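Local coordinates for putative Scyalone Dehydratase (Novosphingobium aromaticivorans DSM 12444, PDB 3EF8), which is of unproven function but is probably a lyase of the scytalone dehydratase kind, built on an NTF2-like fold, at residues Ser91-Ala95 against Ile107-Tyr112; Glu129-Thr133 against Ala143-Gly147. All coordinates share one frame. Numbering follows the deposited sequence.

Contact 1: Ser91-Ala95 against Ile107-Tyr112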
loop_
_atom_site.group_PDB
_atom_site.type_symbol
_atom_site.label_atom_id
_atom_site.label_comp_id
_atom_site.label_asym_id
_atom_site.label_seq_id
_atom_site.Cartn_x
_atom_site.Cartn_y
_atom_site.Cartn_z
ATOM N N SER A 91 0.177 -10.967 3.943
ATOM C CA SER A 91 0.092 -9.649 3.318
ATOM C C SER A 91 -1.174 -9.508 2.497
ATOM O O SER A 91 -1.922 -10.465 2.302
ATOM C CB SER A 91 1.278 -9.372 2.424
ATOM O OG SER A 91 1.332 -10.294 1.330
ATOM N N VAL A 92 -1.445 -8.275 2.129
ATOM C CA VAL A 92 -2.603 -7.914 1.308
ATOM C C VAL A 92 -2.145 -7.499 -0.071
ATOM O O VAL A 92 -1.073 -6.910 -0.243
ATOM C CB VAL A 92 -3.423 -6.788 1.975
ATOM C CG1 VAL A 92 -4.537 -6.263 1.053
ATOM C CG2 VAL A 92 -4.020 -7.275 3.284
ATOM N N VAL A 93 -2.930 -7.889 -1.079
ATOM C CA VAL A 93 -2.659 -7.530 -2.467
ATOM C C VAL A 93 -3.878 -6.955 -3.141
ATOM O O VAL A 93 -4.995 -7.404 -2.935
ATOM C CB VAL A 93 -2.055 -8.731 -3.276
ATOM C CG1 VAL A 93 -3.038 -9.880 -3.385
ATOM C CG2 VAL A 93 -1.607 -8.278 -4.636
ATOM N N LEU A 94 -3.632 -5.906 -3.915
ATOM C CA LEU A 94 -4.566 -5.342 -4.880
ATOM C C LEU A 94 -3.898 -5.550 -6.251
ATOM O O LEU A 94 -2.808 -5.059 -6.503
ATOM C CB LEU A 94 -4.809 -3.865 -4.644
ATOM C CG LEU A 94 -5.712 -3.151 -5.630
ATOM C CD1 LEU A 94 -7.144 -3.667 -5.530
ATOM C CD2 LEU A 94 -5.643 -1.631 -5.322
ATOM N N ALA A 95 -4.548 -6.296 -7.146
ATOM C CA ALA A 95 -3.966 -6.610 -8.431
ATOM C C ALA A 95 -4.970 -6.295 -9.528
ATOM O O ALA A 95 -6.068 -6.818 -9.513
ATOM C CB ALA A 95 -3.525 -8.090 -8.495
ATOM N N ILE A 107 -10.164 -7.073 -11.262
ATOM C CA ILE A 107 -9.561 -6.699 -9.982
ATOM C C ILE A 107 -9.585 -7.860 -9.014
ATOM O O ILE A 107 -10.628 -8.453 -8.790
ATOM C CB ILE A 107 -10.316 -5.530 -9.306
ATOM C CG1 ILE A 107 -10.720 -4.446 -10.311
ATOM C CG2 ILE A 107 -9.457 -5.013 -8.111
ATOM C CD1 ILE A 107 -9.622 -3.774 -11.032
ATOM N N LEU A 108 -8.399 -8.150 -8.440
ATOM C CA LEU A 108 -8.238 -9.128 -7.383
ATOM C C LEU A 108 -7.894 -8.385 -6.091
ATOM O O LEU A 108 -6.974 -7.578 -6.051
ATOM C CB LEU A 108 -7.118 -10.131 -7.701
ATOM C CG LEU A 108 -6.567 -10.915 -6.480
ATOM C CD1 LEU A 108 -7.653 -11.841 -6.213
ATOM C CD2 LEU A 108 -5.259 -11.652 -6.850
ATOM N N TYR A 109 -8.679 -8.668 -5.068
ATOM C CA TYR A 109 -8.416 -8.242 -3.684
ATOM C C TYR A 109 -8.047 -9.491 -2.922
ATOM O O TYR A 109 -8.857 -10.404 -2.823
ATOM C CB TYR A 109 -9.619 -7.599 -3.051
ATOM C CG TYR A 109 -10.219 -6.466 -3.824
ATOM C CD1 TYR A 109 -9.794 -5.155 -3.663
ATOM C CD2 TYR A 109 -11.231 -6.732 -4.743
ATOM C CE1 TYR A 109 -10.376 -4.112 -4.378
ATOM C CE2 TYR A 109 -11.845 -5.703 -5.424
ATOM C CZ TYR A 109 -11.403 -4.400 -5.250
ATOM O OH TYR A 109 -12.017 -3.369 -5.940
ATOM N N GLY A 110 -6.813 -9.586 -2.438
ATOM C CA GLY A 110 -6.372 -10.850 -1.902
ATOM C C GLY A 110 -5.484 -10.737 -0.680
ATOM O O GLY A 110 -5.117 -9.628 -0.248
ATOM N N GLN A 111 -5.179 -11.895 -0.149
ATOM C CA GLN A 111 -4.218 -12.080 0.936
ATOM C C GLN A 111 -3.221 -13.120 0.512
ATOM O O GLN A 111 -3.624 -14.168 -0.027
ATOM C CB GLN A 111 -4.929 -12.570 2.202
ATOM C CG GLN A 111 -6.095 -11.731 2.626
ATOM C CD GLN A 111 -6.873 -12.367 3.796
ATOM O OE1 GLN A 111 -6.675 -13.562 4.089
ATOM N NE2 GLN A 111 -7.763 -11.608 4.418
ATOM N N TYR A 112 -1.957 -12.900 0.763
ATOM C CA TYR A 112 -0.959 -13.920 0.584
ATOM C C TYR A 112 -0.471 -14.452 1.899
ATOM O O TYR A 112 -0.076 -13.684 2.754
ATOM C CB TYR A 112 0.244 -13.388 -0.201
ATOM C CG TYR A 112 0.153 -13.504 -1.683
ATOM C CD1 TYR A 112 0.186 -14.746 -2.265
ATOM C CD2 TYR A 112 0.075 -12.405 -2.473
ATOM C CE1 TYR A 112 0.145 -14.928 -3.605
ATOM C CE2 TYR A 112 0.036 -12.571 -3.904
ATOM C CZ TYR A 112 0.083 -13.834 -4.412
ATOM O OH TYR A 112 0.009 -14.068 -5.801
HETATM O O HOH W 1 2.568 -12.508 2.247
#
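This is the antiparallel beta hairpin of strands 86-99 and 106-119, in the curved sheet of an NTF2-like fold; the two short segments run at 153°. Ser91 forms a hydrogen-bonded pair with Tyr112: Ser91 N gives to Tyr112 O (3.0 Å) and Tyr112 N to Ser91 O (2.9 Å), and a water ties Ser91 OG to Tyr112 O. Val92 sits opposite Gln111 in a non-hydrogen-bonded pair, Val92 CA lying 3.4 Å from Gly110 O. Val93 pairs with Gly110 through two nearly straight bonds, Val93 N to Gly110 O and Gly110 N to Val93 O, both 2.9 Å. The bare Gly110 leaves space for the valine: a beta carbon there would come to 3.2 Å from Val93 CG1. Val93 CG1 also approaches the Tyr112 ring, 4.1 Å from Tyr112 CD2. Leu94 turns to the same face as Val92 and Tyr109, where Leu94 CD1 packs 3.5 Å from Tyr109 CE1 and 3.7 Å from Ile107 CG2; the other subunits of the trimer cover this face, and Leu94 meets Leu94 of the third subunit. At Ala95 the hydrogen-bonded pairing repeats with Leu108: Ala95 N to Leu108 O at 3.0 Å and Leu108 N to Ala95 O at 2.9 Å.

Contact 2: Glu129-Thr133 against Ala143-Gly147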
loop_
_atom_site.group_PDB
_atom_site.type_symbol
_atom_site.label_atom_id
_atom_site.label_comp_id
_atom_site.label_asym_id
_atom_site.label_seq_id
_atom_site.Cartn_x
_atom_site.Cartn_y
_atom_site.Cartn_z
ATOM N N GLU A 129 0.447 -19.093 -0.755
ATOM C CA GLU A 129 -0.939 -19.442 -0.784
ATOM C C GLU A 129 -1.733 -18.151 -0.925
ATOM O O GLU A 129 -1.682 -17.276 -0.063
ATOM C CB GLU A 129 -1.359 -20.183 0.466
ATOM C CG GLU A 129 -2.827 -20.453 0.541
ATOM C CD GLU A 129 -3.210 -21.241 1.762
ATOM O OE1 GLU A 129 -2.573 -22.286 2.035
ATOM O OE2 GLU A 129 -4.174 -20.854 2.407
ATOM N N LEU A 130 -2.432 -17.995 -2.038
ATOM C CA LEU A 130 -3.310 -16.854 -2.253
ATOM C C LEU A 130 -4.662 -17.160 -1.756
ATOM O O LEU A 130 -5.256 -18.204 -2.143
ATOM C CB LEU A 130 -3.411 -16.501 -3.724
ATOM C CG LEU A 130 -4.372 -15.392 -4.059
ATOM C CD1 LEU A 130 -3.895 -14.019 -3.565
ATOM C CD2 LEU A 130 -4.596 -15.347 -5.583
ATOM N N ARG A 131 -5.193 -16.284 -0.902
ATOM C CA ARG A 131 -6.577 -16.356 -0.445
ATOM C C ARG A 131 -7.287 -15.150 -1.047
ATOM O O ARG A 131 -6.798 -14.043 -0.992
ATOM C CB ARG A 131 -6.685 -16.387 1.077
ATOM C CG ARG A 131 -5.960 -17.583 1.667
ATOM C CD ARG A 131 -6.137 -17.658 3.168
ATOM N NE ARG A 131 -5.308 -18.722 3.704
ATOM C CZ ARG A 131 -5.039 -18.897 4.992
ATOM N NH1 ARG A 131 -5.560 -18.086 5.908
ATOM N NH2 ARG A 131 -4.255 -19.889 5.358
ATOM N N THR A 132 -8.418 -15.378 -1.711
ATOM C CA THR A 132 -9.114 -14.371 -2.461
ATOM C C THR A 132 -10.241 -13.781 -1.637
ATOM O O THR A 132 -11.220 -14.425 -1.285
ATOM C CB THR A 132 -9.625 -14.950 -3.814
ATOM O OG1 THR A 132 -8.497 -15.362 -4.595
ATOM C CG2 THR A 132 -10.386 -13.922 -4.596
ATOM N N THR A 133 -10.059 -12.532 -1.254
ATOM C CA THR A 133 -11.034 -11.796 -0.480
ATOM C C THR A 133 -12.264 -11.503 -1.282
ATOM O O THR A 133 -13.386 -11.670 -0.815
ATOM C CB THR A 133 -10.392 -10.474 0.017
ATOM O OG1 THR A 133 -9.158 -10.811 0.644
ATOM C CG2 THR A 133 -11.302 -9.693 0.974
ATOM N N ALA A 143 -11.234 -20.286 -6.174
ATOM C CA ALA A 143 -10.404 -19.542 -5.232
ATOM C C ALA A 143 -10.327 -20.221 -3.888
ATOM O O ALA A 143 -11.205 -20.994 -3.498
ATOM C CB ALA A 143 -10.990 -18.184 -5.063
ATOM N N ASN A 144 -9.246 -19.903 -3.155
ATOM C CA ASN A 144 -9.134 -20.288 -1.744
ATOM C C ASN A 144 -9.797 -19.178 -0.946
ATOM O O ASN A 144 -9.454 -18.017 -1.110
ATOM C CB ASN A 144 -7.684 -20.348 -1.291
ATOM C CG ASN A 144 -6.883 -21.441 -1.965
ATOM O OD1 ASN A 144 -7.387 -22.570 -2.118
ATOM N ND2 ASN A 144 -5.648 -21.135 -2.379
ATOM N N PRO A 145 -10.761 -19.478 -0.082
ATOM C CA PRO A 145 -11.401 -18.404 0.665
ATOM C C PRO A 145 -10.484 -17.883 1.761
ATOM O O PRO A 145 -9.558 -18.541 2.175
ATOM C CB PRO A 145 -12.609 -19.078 1.294
ATOM C CG PRO A 145 -12.305 -20.533 1.275
ATOM C CD PRO A 145 -11.382 -20.795 0.140
ATOM N N ILE A 146 -10.763 -16.653 2.208
ATOM C CA ILE A 146 -9.992 -16.107 3.331
ATOM C C ILE A 146 -10.377 -16.710 4.664
ATOM O O ILE A 146 -9.623 -16.680 5.611
ATOM C CB ILE A 146 -10.022 -14.581 3.398
ATOM C CG1 ILE A 146 -11.408 -14.030 3.667
ATOM C CG2 ILE A 146 -9.421 -13.991 2.103
ATOM C CD1 ILE A 146 -11.435 -12.544 4.063
ATOM N N GLY A 147 -11.579 -17.277 4.720
ATOM C CA GLY A 147 -12.078 -17.868 5.963
ATOM C C GLY A 147 -12.817 -16.862 6.841
ATOM O O GLY A 147 -12.785 -16.959 8.076
HETATM O O HOH W 2 -7.312 -17.797 -3.967
HETATM O O HOH W 3 -7.161 -15.606 5.858
HETATM O O HOH W 4 -12.863 -15.443 0.591
#
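A C-terminal loop returns to the strand the chain has just left: residues 143-147 meet the edge of strand 122-136 turned away from 106-119, and the touching parts, 129-133 and 143-146, run 78° apart. Asn144 makes both direct hydrogen bonds. Its side chain gives ND2 to Leu130 O (3.0 Å), while its backbone O takes Thr132 N (2.9 Å), so the one residue grips the strand on both sides of Arg131. Asn144 ND2 also bonds Ser43 OG, bringing in the neighbouring strand 40-43. Beside these bonds Ile146 lies against the strand, with Ile146 CG2 3.8 Å from Arg131 CB and 3.5 Å from Thr133 OG1; Ala143 CB meets Thr132 CB at 3.7 Å. Arg131 is held within its own strand by a salt bridge, Arg131 NE to Glu129 OE2 at 2.7 Å, and reaches the loop through a water that links Arg131 NH1 to Ile146 O. Of two more waters, one joins Leu130 O, Thr132 OG1 and Asn144 N, the other Thr132 O and Ile146 N. Most of these polar links use backbone groups of the strand edge, so the loop, besides packing Ile146, satisfies donors and acceptors that strand 106-119 does not reach.

Contacts 1 and 2 share the sheet: strand 106-119 pairs with 86-99 in contact 1 and with 122-136, the strand of contact 2, on its other edge. Their centres are 9 Å apart, and they are joined by probable backbone hydrogen bonds from Arg131 N to Gln111 O (2.8 Å) and from Thr133 N to Tyr109 O (2.9 Å). Gln111 also reaches the loop of contact 2, with OE1 3.4 Å from Ile146 CG2. Tyr22 of the second subunit packs against both Gln111 and Arg131, so the two contacts meet one subunit interface. A bound PEG, probably from the crystallisation liquor, lies about 4 Å from the Thr132 side chain.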